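Local coordinates for protein MmoQ Response regulator (Methylococcus capsulatus, PDB 3LJX) that probably makes cyclic di-GMP from two GTP as a whole protein, of which this fragment carries the helical HDOD domain, at residues Gln121-Gln126 and Leu223-His228; Ala127-Pro132 and Thr216-Arg221. One frame throughout, in Å; residues are numbered along the deposited sequence.

Interaction 1 of 2, residues Gln121-Gln126 and Leu223-His228; sequences QSITAQ and LALAQH
A small, buried helix-to-helix contact, apolar in its side chains but also reaching the main chain, joins the last turn of helix 106-125 to the middle of helix 214-233; within 121-126 it rests on Ile123 alone. The CG1 branch of Ile123 stands anti to its own carbonyl carbon (chi1 -67°) and runs on extended, which carries CD1 across to the second helix. There the methyl lies 4.2 Å from Leu225 CB on one residue and 4.2 Å from Ala226 CB on the next, with Ala226 N at 3.9 Å from the same CD1. It thus rests on the backbone of the second helix as much as on its side chains. Ala226 suits its place because a single methyl lets the tip of Ile123 come down to the main chain, and the CA atoms of Ile123 and Ala226 are 7.6 Å apart. Farther round the same helix, Ala224 O is gripped twice by His228, by N in the routine helical bond and by ND1 at 2.7 Å. ND1 stands above the carbonyl plane (37° out of it), while the oxygen lies at the ring's edge near its plane, and this bond probably limits rotation of the imidazole. Around the contact, Leu120 and Arg116 of helix 106-125 extend the packing against Ala226, Leu261 covers Ile123, and Leu225 packs on Leu247 and Ala251 of helix 245-254.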
ATOM      1  N   GLN A 121       0.025   3.533  11.096  1.00 19.55           N
ATOM      2  CA  GLN A 121       0.342   4.876  11.552  1.00 22.33           C
ATOM      3  C   GLN A 121       0.183   5.022  13.054  1.00 26.10           C
ATOM      4  O   GLN A 121       1.085   5.543  13.717  1.00 26.50           O
ATOM      5  CB  GLN A 121      -0.519   5.924  10.852  1.00 30.17           C
ATOM      6  CG  GLN A 121      -0.337   7.300  11.460  1.00 37.79           C
ATOM      7  CD  GLN A 121      -0.541   8.394  10.457  1.00 53.30           C
ATOM      8  OE1 GLN A 121      -1.611   8.514   9.858  1.00 59.09           O
ATOM      9  NE2 GLN A 121       0.487   9.211  10.258  1.00 61.52           N
ATOM     10  N   SER A 122      -0.950   4.560  13.600  1.00 28.91           N
ATOM     11  CA  SER A 122      -1.181   4.622  15.061  1.00 31.25           C
ATOM     12  C   SER A 122      -0.135   3.858  15.849  1.00 30.52           C
ATOM     13  O   SER A 122       0.434   4.367  16.810  1.00 31.35           O
ATOM     14  CB  SER A 122      -2.559   4.085  15.454  1.00 37.20           C
ATOM     15  OG  SER A 122      -3.564   5.035  15.178  1.00 47.96           O
ATOM     16  N   ILE A 123       0.083   2.611  15.460  1.00 30.55           N
ATOM     17  CA  ILE A 123       1.117   1.808  16.086  1.00 30.82           C
ATOM     18  C   ILE A 123       2.465   2.542  16.086  1.00 33.16           C
ATOM     19  O   ILE A 123       3.054   2.760  17.144  1.00 32.87           O
ATOM     20  CB  ILE A 123       1.242   0.446  15.397  1.00 25.79           C
ATOM     21  CG1 ILE A 123      -0.034  -0.365  15.644  1.00 24.32           C
ATOM     22  CG2 ILE A 123       2.481  -0.282  15.890  1.00 26.89           C
ATOM     23  CD1 ILE A 123      -0.203  -1.579  14.738  1.00 21.45           C
ATOM     24  N   THR A 124       2.945   2.957  14.917  1.00 29.29           N
ATOM     25  CA  THR A 124       4.268   3.582  14.870  1.00 27.95           C
ATOM     26  C   THR A 124       4.299   4.934  15.585  1.00 30.53           C
ATOM     27  O   THR A 124       5.355   5.365  16.056  1.00 34.01           O
ATOM     28  CB  THR A 124       4.765   3.737  13.437  1.00 27.54           C
ATOM     29  OG1 THR A 124       3.843   4.558  12.706  1.00 25.39           O
ATOM     30  CG2 THR A 124       4.877   2.350  12.764  1.00 21.90           C
ATOM     31  N   ALA A 125       3.135   5.581  15.683  1.00 29.07           N
ATOM     32  CA  ALA A 125       3.007   6.887  16.344  1.00 27.48           C
ATOM     33  C   ALA A 125       3.324   6.802  17.824  1.00 28.74           C
ATOM     34  O   ALA A 125       3.706   7.785  18.452  1.00 30.75           O
ATOM     35  CB  ALA A 125       1.603   7.465  16.143  1.00 25.94           C
ATOM     36  N   GLN A 126       3.165   5.622  18.386  1.00 27.89           N
ATOM     37  CA  GLN A 126       3.461   5.458  19.790  1.00 33.02           C
ATOM     38  C   GLN A 126       4.786   4.736  19.971  1.00 32.79           C
ATOM     39  O   GLN A 126       5.092   4.282  21.055  1.00 34.22           O
ATOM     40  CB  GLN A 126       2.306   4.738  20.517  1.00 35.24           C
ATOM     41  CG  GLN A 126       2.016   3.329  20.018  1.00 48.67           C
ATOM     42  CD  GLN A 126       0.656   2.782  20.485  1.00 62.47           C
ATOM     43  OE1 GLN A 126      -0.319   2.764  19.719  1.00 67.41           O
ATOM     44  NE2 GLN A 126       0.592   2.326  21.743  1.00 62.06           N
ATOM     45  N   LEU A 223       4.293  -4.084  11.349  1.00 20.38           N
ATOM     46  CA  LEU A 223       3.569  -4.316  10.104  1.00 26.43           C
ATOM     47  C   LEU A 223       2.641  -5.510  10.259  1.00 26.88           C
ATOM     48  O   LEU A 223       1.465  -5.436   9.901  1.00 22.00           O
ATOM     49  CB  LEU A 223       4.548  -4.579   8.963  1.00 28.16           C
ATOM     50  CG  LEU A 223       5.128  -3.326   8.313  1.00 31.82           C
ATOM     51  CD1 LEU A 223       6.594  -3.541   7.869  1.00 26.61           C
ATOM     52  CD2 LEU A 223       4.224  -2.913   7.147  1.00 29.41           C
ATOM     53  N   ALA A 224       3.176  -6.602  10.809  1.00 23.36           N
ATOM     54  CA  ALA A 224       2.403  -7.826  10.995  1.00 29.43           C
ATOM     55  C   ALA A 224       1.195  -7.526  11.877  1.00 28.81           C
ATOM     56  O   ALA A 224       0.091  -7.998  11.615  1.00 28.20           O
ATOM     57  CB  ALA A 224       3.277  -8.956  11.615  1.00 20.55           C
ATOM     58  N   LEU A 225       1.401  -6.712  12.910  1.00 22.95           N
ATOM     59  CA  LEU A 225       0.301  -6.356  13.788  1.00 25.61           C
ATOM     60  C   LEU A 225      -0.762  -5.505  13.071  1.00 28.85           C
ATOM     61  O   LEU A 225      -1.960  -5.707  13.272  1.00 23.57           O
ATOM     62  CB  LEU A 225       0.816  -5.629  15.009  1.00 23.39           C
ATOM     63  CG  LEU A 225      -0.104  -5.765  16.198  1.00 34.44           C
ATOM     64  CD1 LEU A 225      -0.233  -7.240  16.578  1.00 37.14           C
ATOM     65  CD2 LEU A 225       0.470  -4.951  17.333  1.00 41.39           C
ATOM     66  N   ALA A 226      -0.332  -4.563  12.236  1.00 23.00           N
ATOM     67  CA  ALA A 226      -1.290  -3.753  11.488  1.00 26.51           C
ATOM     68  C   ALA A 226      -2.106  -4.651  10.564  1.00 31.44           C
ATOM     69  O   ALA A 226      -3.314  -4.464  10.405  1.00 28.89           O
ATOM     70  CB  ALA A 226      -0.583  -2.676  10.671  1.00 19.68           C
ATOM     71  N   GLN A 227      -1.437  -5.624   9.953  1.00 29.53           N
ATOM     72  CA  GLN A 227      -2.102  -6.522   9.018  1.00 28.84           C
ATOM     73  C   GLN A 227      -3.129  -7.401   9.735  1.00 30.51           C
ATOM     74  O   GLN A 227      -4.290  -7.492   9.309  1.00 24.11           O
ATOM     75  CB  GLN A 227      -1.084  -7.393   8.274  1.00 24.59           C
ATOM     76  CG  GLN A 227      -1.730  -8.426   7.368  1.00 30.40           C
ATOM     77  CD  GLN A 227      -2.458  -7.800   6.178  1.00 33.40           C
ATOM     78  OE1 GLN A 227      -1.957  -6.870   5.546  1.00 34.15           O
ATOM     79  NE2 GLN A 227      -3.635  -8.324   5.859  1.00 33.96           N
ATOM     80  N   HIS A 228      -2.705  -8.044  10.824  1.00 29.11           N
ATOM     81  CA  HIS A 228      -3.580  -8.992  11.529  1.00 33.44           C
ATOM     82  C   HIS A 228      -4.734  -8.285  12.213  1.00 32.24           C
ATOM     83  O   HIS A 228      -5.860  -8.767  12.199  1.00 32.09           O
ATOM     84  CB  HIS A 228      -2.796  -9.841  12.542  1.00 35.72           C
ATOM     85  CG  HIS A 228      -1.918 -10.876  11.909  1.00 42.67           C
ATOM     86  ND1 HIS A 228      -0.780 -10.555  11.199  1.00 45.57           N
ATOM     87  CD2 HIS A 228      -2.009 -12.227  11.882  1.00 46.64           C
ATOM     88  CE1 HIS A 228      -0.206 -11.663  10.762  1.00 47.71           C
ATOM     89  NE2 HIS A 228      -0.932 -12.692  11.163  1.00 49.57           N
TER

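Interaction 2 of 2, residues Ala127-Pro132 and Thr216-Arg221; sequences ASTVAP and TGRFAR
With CG1 anti to the carbonyl carbon (chi1 -55°), Val130 turns a methyl onto the ring of Phe219, whose CG in turn stands anti to the backbone N (chi1 -173°) and so swings the ring out from helix 214-233 toward the loop 127-132. The result is a CH-pi contact: Val130 CG1 sits 3.8 Å from the centroid of the Phe219 ring and only 3° off its normal, squarely over the face. The other methyl stands on the same side of the ring, at its border, with Val130 CG2 3.7 Å from Phe219 CE1, and the forked valine therefore covers both the centre and one border of the ring. Were Phe219 cut back to an alanine, both valine methyls would probably lose the ring they rest on, and a gap would open between loop and helix. One residue earlier on each segment, Thr129 lays its CG2 across the aliphatic part of Arg218, 3.5 Å from CD and 3.9 Å from CG of that arginine. The two side chains cross at about a right angle. Arg218 suits this partly exposed border, since its methylenes pack; the chain then bends about its CG-CD bond, and NH1 makes a weak hydrogen bond to Cys254 O. Thr129 likewise serves two purposes, its methyl packing while its OG1 hydrogen-bonds with Gln222 OE1, and its backbone O is held by Arg215 NH1. The Phe219 side chain also touches Ala201 of helix 196-204 and Leu138 of helix 132-141. This is plain loop-on-helix packing in an all-helical HDOD-containing fragment: the connection between helices 106-125 and 132-141, with Ala131 as N-cap of the latter, is fastened to helix 214-233.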
ATOM      1  N   ALA A 127       5.566   4.626  18.901  1.00 27.90           N
ATOM      2  CA  ALA A 127       6.870   3.979  18.984  1.00 28.41           C
ATOM      3  C   ALA A 127       7.968   4.857  18.388  1.00 29.49           C
ATOM      4  O   ALA A 127       7.732   6.019  18.058  1.00 29.35           O
ATOM      5  CB  ALA A 127       6.844   2.609  18.314  1.00 28.18           C
ATOM      6  N   SER A 128       9.168   4.307  18.243  1.00 25.76           N
ATOM      7  CA  SER A 128      10.275   5.106  17.733  1.00 33.08           C
ATOM      8  C   SER A 128      11.057   4.439  16.605  1.00 33.30           C
ATOM      9  O   SER A 128      12.268   4.619  16.519  1.00 37.63           O
ATOM     10  CB  SER A 128      11.227   5.456  18.876  1.00 32.51           C
ATOM     11  OG  SER A 128      10.563   6.251  19.834  1.00 37.96           O
ATOM     12  N   THR A 129      10.380   3.674  15.755  1.00 28.90           N
ATOM     13  CA  THR A 129      11.050   2.967  14.669  1.00 27.36           C
ATOM     14  C   THR A 129      11.131   3.823  13.406  1.00 26.19           C
ATOM     15  O   THR A 129      12.221   4.167  12.940  1.00 29.95           O
ATOM     16  CB  THR A 129      10.343   1.629  14.334  1.00 23.27           C
ATOM     17  OG1 THR A 129       8.923   1.843  14.242  1.00 19.77           O
ATOM     18  CG2 THR A 129      10.614   0.616  15.411  1.00 24.53           C
ATOM     19  N   VAL A 130       9.973   4.160  12.853  1.00 21.87           N
ATOM     20  CA  VAL A 130       9.916   4.902  11.601  1.00 24.07           C
ATOM     21  C   VAL A 130       9.011   6.124  11.751  1.00 27.38           C
ATOM     22  O   VAL A 130       8.266   6.238  12.729  1.00 30.17           O
ATOM     23  CB  VAL A 130       9.374   4.006  10.470  1.00 24.18           C
ATOM     24  CG1 VAL A 130      10.205   2.741  10.361  1.00 20.85           C
ATOM     25  CG2 VAL A 130       7.923   3.641  10.740  1.00 25.56           C
ATOM     26  N   ALA A 131       9.091   7.047  10.797  1.00 25.26           N
ATOM     27  CA  ALA A 131       8.176   8.191  10.770  1.00 25.40           C
ATOM     28  C   ALA A 131       6.783   7.673  10.439  1.00 24.95           C
ATOM     29  O   ALA A 131       6.597   6.986   9.430  1.00 29.77           O
ATOM     30  CB  ALA A 131       8.622   9.199   9.733  1.00 20.82           C
ATOM     31  N   PRO A 132       5.799   7.981  11.291  1.00 24.34           N
ATOM     32  CA  PRO A 132       4.434   7.441  11.082  1.00 25.53           C
ATOM     33  C   PRO A 132       3.795   7.822   9.747  1.00 24.26           C
ATOM     34  O   PRO A 132       3.092   7.002   9.148  1.00 26.83           O
ATOM     35  CB  PRO A 132       3.639   8.000  12.268  1.00 23.46           C
ATOM     36  CG  PRO A 132       4.720   8.188  13.370  1.00 30.97           C
ATOM     37  CD  PRO A 132       5.981   8.594  12.623  1.00 25.88           C
ATOM     38  N   THR A 216      14.678  -3.610  11.951  1.00 22.89           N
ATOM     39  CA  THR A 216      13.971  -4.280  10.866  1.00 29.19           C
ATOM     40  C   THR A 216      12.955  -5.274  11.421  1.00 30.05           C
ATOM     41  O   THR A 216      11.821  -5.342  10.940  1.00 27.34           O
ATOM     42  CB  THR A 216      14.926  -5.010   9.908  1.00 32.42           C
ATOM     43  OG1 THR A 216      15.941  -4.100   9.460  1.00 37.45           O
ATOM     44  CG2 THR A 216      14.160  -5.503   8.711  1.00 27.88           C
ATOM     45  N   GLY A 217      13.365  -6.020  12.447  1.00 25.98           N
ATOM     46  CA  GLY A 217      12.495  -6.980  13.106  1.00 24.72           C
ATOM     47  C   GLY A 217      11.348  -6.280  13.810  1.00 26.52           C
ATOM     48  O   GLY A 217      10.202  -6.736  13.769  1.00 24.14           O
ATOM     49  N   ARG A 218      11.642  -5.146  14.440  1.00 26.41           N
ATOM     50  CA  ARG A 218      10.614  -4.447  15.204  1.00 27.32           C
ATOM     51  C   ARG A 218       9.580  -3.832  14.266  1.00 28.57           C
ATOM     52  O   ARG A 218       8.366  -3.915  14.506  1.00 26.57           O
ATOM     53  CB  ARG A 218      11.223  -3.386  16.114  1.00 26.30           C
ATOM     54  CG  ARG A 218      10.242  -2.824  17.124  1.00 35.90           C
ATOM     55  CD  ARG A 218      10.901  -1.754  17.961  1.00 49.83           C
ATOM     56  NE  ARG A 218      11.243  -2.256  19.279  1.00 66.62           N
ATOM     57  CZ  ARG A 218      10.569  -1.943  20.379  1.00 82.44           C
ATOM     58  NH1 ARG A 218       9.532  -1.114  20.303  1.00 85.75           N
ATOM     59  NH2 ARG A 218      10.933  -2.450  21.551  1.00 88.37           N
ATOM     60  N   PHE A 219      10.054  -3.239  13.181  1.00 22.96           N
ATOM     61  CA  PHE A 219       9.143  -2.669  12.204  1.00 24.93           C
ATOM     62  C   PHE A 219       8.322  -3.800  11.569  1.00 23.79           C
ATOM     63  O   PHE A 219       7.112  -3.661  11.381  1.00 21.24           O
ATOM     64  CB  PHE A 219       9.925  -1.867  11.158  1.00 27.39           C
ATOM     65  CG  PHE A 219       9.062  -1.096  10.200  1.00 26.04           C
ATOM     66  CD1 PHE A 219       7.868  -0.538  10.610  1.00 24.78           C
ATOM     67  CD2 PHE A 219       9.473  -0.901   8.887  1.00 30.05           C
ATOM     68  CE1 PHE A 219       7.075   0.179   9.719  1.00 25.90           C
ATOM     69  CE2 PHE A 219       8.690  -0.183   7.992  1.00 31.36           C
ATOM     70  CZ  PHE A 219       7.487   0.363   8.414  1.00 30.05           C
ATOM     71  N   ALA A 220       8.967  -4.930  11.273  1.00 18.64           N
ATOM     72  CA  ALA A 220       8.241  -6.075  10.734  1.00 23.13           C
ATOM     73  C   ALA A 220       7.098  -6.497  11.675  1.00 23.82           C
ATOM     74  O   ALA A 220       5.971  -6.742  11.235  1.00 23.42           O
ATOM     75  CB  ALA A 220       9.193  -7.258  10.458  1.00 19.36           C
ATOM     76  N   ARG A 221       7.382  -6.584  12.968  1.00 18.20           N
ATOM     77  CA  ARG A 221       6.343  -6.968  13.924  1.00 19.93           C
ATOM     78  C   ARG A 221       5.230  -5.915  13.956  1.00 25.36           C
ATOM     79  O   ARG A 221       4.059  -6.248  14.143  1.00 27.52           O
ATOM     80  CB  ARG A 221       6.924  -7.202  15.317  1.00 19.48           C
ATOM     81  CG  ARG A 221       7.646  -8.551  15.459  1.00 23.63           C
ATOM     82  CD  ARG A 221       8.174  -8.805  16.884  1.00 24.08           C
ATOM     83  NE  ARG A 221       9.391  -8.039  17.146  1.00 27.21           N
ATOM     84  CZ  ARG A 221      10.600  -8.416  16.741  1.00 27.49           C
ATOM     85  NH1 ARG A 221      10.755  -9.551  16.058  1.00 21.66           N
ATOM     86  NH2 ARG A 221      11.657  -7.658  17.004  1.00 28.66           N
TER

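In the fold
From the N terminus, after five earlier helices, the chain reaches the end of helix 106-125, then the loop 127-132, and after a long, mostly helical excursion returns along helix 214-233. That helix meets the loop first, at 216-221, so interaction 2 closes the shorter circuit of 83 intervening residues; about two turns later 223-228 closes the longer one of interaction 1, with 96. The inner closure is enclosed by the outer, and the two do not cross. Their centres are about 8 Å apart, and Thr124 CG2 and Val130 CG2, at 3.9 Å, join them directly. Together they fasten a helix end and its following loop along one later helix.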